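Local coordinates for putative oxidoreductase (Pseudomonas putida, PDB 3L6D), which probably acts as an NADP-dependent oxidoreductase, with a Rossmann-type nucleotide-binding domain and a helical C-terminal domain related to that of reductive aminases, at residues Ala25-Leu28 / Leu29-Lys33; Leu167-Asp170 / Glu171-Phe175; Leu211-Thr214 / Ser215-Phe218. All blocks are in the same frame, centred on the assembly; numbering follows the deposited sequence.

Contact 1: residues Ala25-Leu28 / Leu29-Lys33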
loop_
_atom_site.group_PDB
_atom_site.type_symbol
_atom_site.label_atom_id
_atom_site.label_comp_id
_atom_site.label_asym_id
_atom_site.label_seq_id
_atom_site.Cartn_x
_atom_site.Cartn_y
_atom_site.Cartn_z
ATOM N N ALA B 25 14.222 15.671 20.490
ATOM C CA ALA B 25 14.644 16.902 21.183
ATOM C C ALA B 25 14.636 18.111 20.231
ATOM O O ALA B 25 14.153 19.180 20.606
ATOM C CB ALA B 25 16.002 16.728 21.874
ATOM N N GLN B 26 15.181 17.958 19.024
ATOM C CA GLN B 26 15.235 19.104 18.091
ATOM C C GLN B 26 13.853 19.577 17.720
ATOM O O GLN B 26 13.574 20.787 17.711
ATOM C CB GLN B 26 16.001 18.721 16.811
ATOM C CG GLN B 26 17.495 18.529 16.995
ATOM C CD GLN B 26 18.190 17.975 15.740
ATOM O OE1 GLN B 26 19.311 18.388 15.402
ATOM N NE2 GLN B 26 17.535 17.046 15.047
ATOM N N VAL B 27 12.965 18.624 17.411
ATOM C CA VAL B 27 11.586 18.963 17.025
ATOM C C VAL B 27 10.894 19.727 18.162
ATOM O O VAL B 27 10.304 20.825 17.957
ATOM C CB VAL B 27 10.798 17.668 16.570
ATOM C CG1 VAL B 27 9.296 17.798 16.753
ATOM C CG2 VAL B 27 11.118 17.374 15.107
ATOM N N LEU B 28 11.012 19.182 19.366
ATOM C CA LEU B 28 10.426 19.824 20.533
ATOM C C LEU B 28 11.017 21.218 20.787
ATOM O O LEU B 28 10.252 22.156 21.044
ATOM C CB LEU B 28 10.543 18.922 21.771
ATOM C CG LEU B 28 9.803 17.593 21.654
ATOM C CD1 LEU B 28 10.300 16.645 22.786
ATOM C CD2 LEU B 28 8.268 17.846 21.751
ATOM N N LEU B 29 12.356 21.381 20.669
ATOM C CA LEU B 29 12.944 22.733 20.758
ATOM C C LEU B 29 12.418 23.675 19.684
ATOM O O LEU B 29 12.104 24.846 19.968
ATOM C CB LEU B 29 14.470 22.715 20.650
ATOM C CG LEU B 29 15.283 22.173 21.805
ATOM C CD1 LEU B 29 16.663 21.866 21.236
ATOM C CD2 LEU B 29 15.367 23.230 22.971
ATOM N N LYS B 30 12.306 23.166 18.462
ATOM C CA LYS B 30 11.796 23.956 17.337
ATOM C C LYS B 30 10.352 24.430 17.575
ATOM O O LYS B 30 9.983 25.523 17.170
ATOM C CB LYS B 30 11.928 23.152 16.028
ATOM C CG LYS B 30 11.433 23.862 14.775
ATOM C CD LYS B 30 12.547 24.684 14.119
ATOM C CE LYS B 30 11.985 25.697 13.082
ATOM N NZ LYS B 30 11.068 25.030 12.092
ATOM N N GLN B 31 9.559 23.617 18.259
ATOM C CA GLN B 31 8.179 23.926 18.567
ATOM C C GLN B 31 8.036 24.888 19.744
ATOM O O GLN B 31 6.923 25.269 20.090
ATOM C CB GLN B 31 7.397 22.628 18.852
ATOM C CG GLN B 31 7.234 21.738 17.596
ATOM C CD GLN B 31 6.838 20.300 17.930
ATOM O OE1 GLN B 31 6.722 19.928 19.103
ATOM N NE2 GLN B 31 6.651 19.482 16.899
ATOM N N GLY B 32 9.148 25.270 20.368
ATOM C CA GLY B 32 9.086 26.174 21.510
ATOM C C GLY B 32 9.102 25.586 22.921
ATOM O O GLY B 32 8.959 26.331 23.884
ATOM N N LYS B 33 9.279 24.269 23.063
ATOM C CA LYS B 33 9.360 23.669 24.403
ATOM C C LYS B 33 10.726 23.963 25.018
ATOM O O LYS B 33 11.731 24.062 24.309
ATOM C CB LYS B 33 9.191 22.121 24.341
ATOM C CG LYS B 33 7.749 21.582 24.100
ATOM C CD LYS B 33 7.372 21.627 22.601
ATOM C CE LYS B 33 6.035 20.905 22.306
ATOM N NZ LYS B 33 5.475 21.345 20.987
#

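Contact 2: residues Leu167-Asp170 / Glu171-Phe175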
loop_
_atom_site.group_PDB
_atom_site.type_symbol
_atom_site.label_atom_id
_atom_site.label_comp_id
_atom_site.label_asym_id
_atom_site.label_seq_id
_atom_site.Cartn_x
_atom_site.Cartn_y
_atom_site.Cartn_z
ATOM N N LEU B 167 -4.119 2.896 23.485
ATOM C CA LEU B 167 -4.807 1.645 23.626
ATOM C C LEU B 167 -4.296 0.969 24.908
ATOM O O LEU B 167 -3.132 1.182 25.298
ATOM C CB LEU B 167 -4.489 0.739 22.408
ATOM C CG LEU B 167 -5.033 1.246 21.072
ATOM C CD1 LEU B 167 -4.403 0.443 19.954
ATOM C CD2 LEU B 167 -6.553 1.088 21.105
ATOM N N PRO B 168 -5.139 0.132 25.544
ATOM C CA PRO B 168 -4.678 -0.602 26.726
ATOM C C PRO B 168 -3.593 -1.603 26.343
ATOM O O PRO B 168 -3.546 -2.050 25.184
ATOM C CB PRO B 168 -5.954 -1.355 27.208
ATOM C CG PRO B 168 -6.821 -1.463 26.005
ATOM C CD PRO B 168 -6.554 -0.165 25.212
ATOM N N TRP B 169 -2.752 -1.950 27.320
ATOM C CA TRP B 169 -1.531 -2.719 27.117
ATOM C C TRP B 169 -1.581 -3.820 26.024
ATOM O O TRP B 169 -0.827 -3.815 25.058
ATOM C CB TRP B 169 -1.050 -3.321 28.460
ATOM C CG TRP B 169 0.366 -3.715 28.337
ATOM C CD1 TRP B 169 0.842 -4.938 27.918
ATOM C CD2 TRP B 169 1.529 -2.864 28.505
ATOM N NE1 TRP B 169 2.235 -4.908 27.875
ATOM C CE2 TRP B 169 2.670 -3.643 28.212
ATOM C CE3 TRP B 169 1.715 -1.552 28.937
ATOM C CZ2 TRP B 169 3.988 -3.131 28.318
ATOM C CZ3 TRP B 169 3.035 -1.050 29.049
ATOM C CH2 TRP B 169 4.140 -1.831 28.718
ATOM N N ASP B 170 -2.464 -4.773 26.178
ATOM C CA ASP B 170 -2.377 -5.903 25.293
ATOM C C ASP B 170 -2.869 -5.587 23.881
ATOM O O ASP B 170 -2.318 -6.120 22.886
ATOM C CB ASP B 170 -3.065 -7.083 25.943
ATOM C CG ASP B 170 -2.332 -7.497 27.223
ATOM O OD1 ASP B 170 -1.125 -7.859 27.128
ATOM O OD2 ASP B 170 -2.926 -7.362 28.319
ATOM N N GLU B 171 -3.838 -4.669 23.804
ATOM C CA GLU B 171 -4.291 -4.213 22.492
ATOM C C GLU B 171 -3.195 -3.378 21.797
ATOM O O GLU B 171 -2.979 -3.514 20.597
ATOM C CB GLU B 171 -5.579 -3.411 22.633
ATOM C CG GLU B 171 -6.737 -4.304 23.093
ATOM C CD GLU B 171 -8.052 -3.576 23.110
ATOM O OE1 GLU B 171 -8.075 -2.393 22.765
ATOM O OE2 GLU B 171 -9.082 -4.185 23.498
ATOM N N ALA B 172 -2.510 -2.538 22.550
ATOM C CA ALA B 172 -1.453 -1.703 21.943
ATOM C C ALA B 172 -0.337 -2.513 21.300
ATOM O O ALA B 172 0.079 -2.239 20.157
ATOM C CB ALA B 172 -0.873 -0.700 22.956
ATOM N N LEU B 173 0.143 -3.529 22.006
ATOM C CA LEU B 173 1.223 -4.329 21.477
ATOM C C LEU B 173 0.782 -5.097 20.245
ATOM O O LEU B 173 1.508 -5.126 19.238
ATOM C CB LEU B 173 1.787 -5.305 22.530
ATOM C CG LEU B 173 2.300 -4.608 23.789
ATOM C CD1 LEU B 173 2.781 -5.637 24.795
ATOM C CD2 LEU B 173 3.362 -3.660 23.429
ATOM N N ALA B 174 -0.404 -5.696 20.330
ATOM C CA ALA B 174 -0.968 -6.490 19.244
ATOM C C ALA B 174 -1.208 -5.596 18.035
ATOM O O ALA B 174 -0.852 -5.947 16.890
ATOM C CB ALA B 174 -2.311 -7.124 19.690
ATOM N N PHE B 175 -1.802 -4.439 18.284
ATOM C CA PHE B 175 -2.098 -3.563 17.171
ATOM C C PHE B 175 -0.807 -3.099 16.475
ATOM O O PHE B 175 -0.737 -3.017 15.246
ATOM C CB PHE B 175 -2.892 -2.360 17.628
ATOM C CG PHE B 175 -3.201 -1.423 16.503
ATOM C CD1 PHE B 175 -4.047 -1.836 15.473
ATOM C CD2 PHE B 175 -2.656 -0.160 16.472
ATOM C CE1 PHE B 175 -4.334 -0.986 14.384
ATOM C CE2 PHE B 175 -2.928 0.714 15.400
ATOM C CZ PHE B 175 -3.785 0.281 14.345
#

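Contact 3: residues Leu211-Thr214 / Ser215-Phe218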
loop_
_atom_site.group_PDB
_atom_site.type_symbol
_atom_site.label_atom_id
_atom_site.label_comp_id
_atom_site.label_asym_id
_atom_site.label_seq_id
_atom_site.Cartn_x
_atom_site.Cartn_y
_atom_site.Cartn_z
ATOM N N LEU B 211 5.284 2.671 -11.524
ATOM C CA LEU B 211 4.554 1.626 -10.815
ATOM C C LEU B 211 3.797 2.229 -9.632
ATOM O O LEU B 211 2.605 1.995 -9.461
ATOM C CB LEU B 211 5.488 0.493 -10.347
ATOM C CG LEU B 211 4.847 -0.909 -10.307
ATOM C CD1 LEU B 211 5.885 -2.038 -10.296
ATOM C CD2 LEU B 211 3.919 -1.062 -9.121
ATOM N N LEU B 212 4.487 3.049 -8.852
ATOM C CA LEU B 212 3.838 3.742 -7.748
ATOM C C LEU B 212 2.660 4.636 -8.184
ATOM O O LEU B 212 1.552 4.569 -7.612
ATOM C CB LEU B 212 4.873 4.552 -6.951
ATOM C CG LEU B 212 4.313 5.307 -5.733
ATOM C CD1 LEU B 212 3.805 4.298 -4.700
ATOM C CD2 LEU B 212 5.346 6.233 -5.095
ATOM N N GLU B 213 2.896 5.468 -9.182
ATOM C CA GLU B 213 1.878 6.439 -9.582
ATOM C C GLU B 213 0.650 5.752 -10.216
ATOM O O GLU B 213 -0.471 6.185 -9.977
ATOM C CB GLU B 213 2.495 7.568 -10.420
ATOM C CG GLU B 213 3.579 8.296 -9.543
ATOM C CD GLU B 213 4.159 9.602 -10.081
ATOM O OE1 GLU B 213 4.118 9.846 -11.314
ATOM O OE2 GLU B 213 4.729 10.364 -9.231
ATOM N N THR B 214 0.868 4.632 -10.923
ATOM C CA THR B 214 -0.204 3.958 -11.663
ATOM C C THR B 214 -1.056 3.056 -10.736
ATOM O O THR B 214 -2.200 2.751 -11.052
ATOM C CB THR B 214 0.357 3.215 -12.918
ATOM O OG1 THR B 214 1.186 4.125 -13.670
ATOM C CG2 THR B 214 -0.767 2.790 -13.833
ATOM N N SER B 215 -0.500 2.657 -9.585
ATOM C CA SER B 215 -1.197 1.789 -8.631
ATOM C C SER B 215 -1.777 2.511 -7.413
ATOM O O SER B 215 -2.662 1.971 -6.762
ATOM C CB SER B 215 -0.266 0.691 -8.132
ATOM O OG SER B 215 0.771 1.252 -7.335
ATOM N N ARG B 216 -1.309 3.733 -7.145
ATOM C CA ARG B 216 -1.640 4.424 -5.892
ATOM C C ARG B 216 -3.156 4.455 -5.606
ATOM O O ARG B 216 -3.606 3.985 -4.569
ATOM C CB ARG B 216 -1.116 5.865 -5.935
ATOM C CG ARG B 216 -1.175 6.562 -4.585
ATOM C CD ARG B 216 -1.099 8.085 -4.717
ATOM N NE ARG B 216 0.002 8.534 -5.571
ATOM C CZ ARG B 216 1.284 8.570 -5.203
ATOM N NH1 ARG B 216 1.646 8.163 -3.987
ATOM N NH2 ARG B 216 2.210 8.994 -6.065
ATOM N N PHE B 217 -3.927 5.043 -6.524
ATOM C CA PHE B 217 -5.391 5.189 -6.338
ATOM C C PHE B 217 -6.090 3.835 -6.261
ATOM O O PHE B 217 -6.909 3.576 -5.376
ATOM C CB PHE B 217 -6.010 6.064 -7.452
ATOM C CG PHE B 217 -7.505 6.157 -7.377
ATOM C CD1 PHE B 217 -8.101 6.896 -6.359
ATOM C CD2 PHE B 217 -8.313 5.494 -8.290
ATOM C CE1 PHE B 217 -9.503 6.973 -6.236
ATOM C CE2 PHE B 217 -9.714 5.559 -8.187
ATOM C CZ PHE B 217 -10.310 6.300 -7.157
ATOM N N PHE B 218 -5.742 2.947 -7.179
ATOM C CA PHE B 218 -6.356 1.648 -7.222
ATOM C C PHE B 218 -6.222 0.936 -5.857
ATOM O O PHE B 218 -7.202 0.437 -5.318
ATOM C CB PHE B 218 -5.718 0.854 -8.368
ATOM C CG PHE B 218 -6.185 -0.548 -8.487
ATOM C CD1 PHE B 218 -7.415 -0.852 -9.081
ATOM C CD2 PHE B 218 -5.376 -1.578 -8.071
ATOM C CE1 PHE B 218 -7.840 -2.153 -9.239
ATOM C CE2 PHE B 218 -5.791 -2.904 -8.230
ATOM C CZ PHE B 218 -7.050 -3.182 -8.809
HETATM O O HOH W 1 -3.069 6.185 -9.085
HETATM O O HOH W 2 -0.777 8.606 -8.894
HETATM O O HOH W 3 -4.269 3.638 -9.725
#

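Contact 1: residues Ala25-Leu28 / Leu29-Lys33
V27 and Q31, one turn apart at the C-terminal end of helix 19-30, run side by side and point the same way. Q31 first places CB 3.5 Å from the carbonyl O of V27, and CG comes closer still. Its CD lies 3.7 Å from CG1 of V27, the methyl that stands anti to its own backbone N (chi1 154°). At the tip, NE2 makes a tight 3.1 Å approach to CG1 of V27 and donates to the carbonyl O of G159, while OE1 lies 3.7 Å from CD2 of L28 and accepts a 2.7 Å bond from NZ of K33, coming from above the amide plane. CE of K33 is 3.8 Å from CD2 of L28, so the lysine methylenes pack on the leucine and the ammonium goes on to OE1.

The backbone beneath closes as a Schellman motif. N of K33 reaches O of L28 at 3.1 Å, and N of G32 reaches O of L29 at 3.0 Å. Lacking a CB, G32 accepts the positive phi of 96° without pressing on the preceding carbonyl. A neutral glutamine thus serves both a backbone acceptor and a lysine ammonium, whose charge is probably welcome beside a helix C terminus.

Contact 2: residues Leu167-Asp170 / Glu171-Phe175
L167 and A172 meet CB to CB at 3.9 Å where the chain turns into helix 169-199. The apolar contacts run along the first two turns. CD1 of L167 touches F175 at CB and at CD2, 3.9 Å from the latter, the two side chains crossing at about a right angle. Leucine suits the place because its branched end can reach a second turn of the helix, while alanine is small enough for the loop residue before the helix to pack against it. W169 sets its CG anti to the backbone N (chi1 -162°), which brings the indole back beside L173, whose CD1 lies 3.2 Å from NE1 and 3.7 Å from CD1 of the indole.

Backbone hydrogen bonds start the helix. P168 is the N-cap: its O accepts from N of A172 at 2.9 Å, and the next two bonds follow in step, N of L173 to O of W169 and N of A174 to O of D170, both 3.2 Å. Proline fits here because an amide at the helix start would have no carbonyl a turn earlier in the helix to bond to.

The two carboxylates make van der Waals contacts within these segments. OE1 of E171 lies near both CG and CD of P168, 3.6 Å from CG, and OD1 of D170 sits in the indole plane at the edge of W169. Two carboxylates in the first turn would probably be stabilised by the positive end of the helix.

O of L167 accepts from OG1 of T144, and A172 and F175 pack on I142, so the helix start lies against strand 140-145. W169 reaches across to Y122 and K124 of strand 121-128 and L109 of helix 105-117, whereas A174 and F175 face F200 and L211 of the second subunit.

Contact 3: residues Leu211-Thr214 / Ser215-Phe218
S215 gives two hydrogen bonds to one acceptor, the carbonyl O of L211. Its OG, turned between the backbone N and the carbonyl carbon (chi1 68°), donates at 2.9 Å and its backbone N at 3.2 Å, from opposite faces of the carbonyl plane; N also makes a weak 3.4 Å bond to O of L212. Serine suits this buried site because its hydroxyl finds an acceptor within its own helix, as does OG1 of T214 at O of L210.

At the kink beyond, N of R216 makes a weak 3.0 Å bond to O of L212, and the next two amides bond to water instead. One water donates to O of E213 (2.7 Å) and accepts from N of F217; another likewise links O of T214 to N of F218. A third donates to O of E213 and accepts weakly from NE of R216. OE2 of E213 lies 4.3 Å from NH2 of R216, too far for a salt bridge; weak, long ion pairs join E213 to R209 and R216 to E224 of the second subunit.

F217 and F218 meet H136 and Y130 of that subunit. Waters thus replace two amide-carbonyl bonds lost at the kink, while the serine hydroxyl adds one.

How the contacts relate
Each contact lies within one continuous run of chain, so none spans a long loop, and the three follow in series without nesting or crossing. Contact 1 ends helix 19-30, which links strands 12-15 and 35-38 in a beta-alpha-beta unit consistent with a Rossmann nucleotide-binding domain. Contact 2, about 29 Å away between centres, passes from the end of strand 163-166, at one edge of that domain's sheet, into helix 169-199, the long helix that leads into, and largely belongs to, the helical domain. Contact 3, about 32 Å from contact 2 between centres, lies in the next helix. In the dimer the last two meet across chains: F175 packs on L211 of the second subunit.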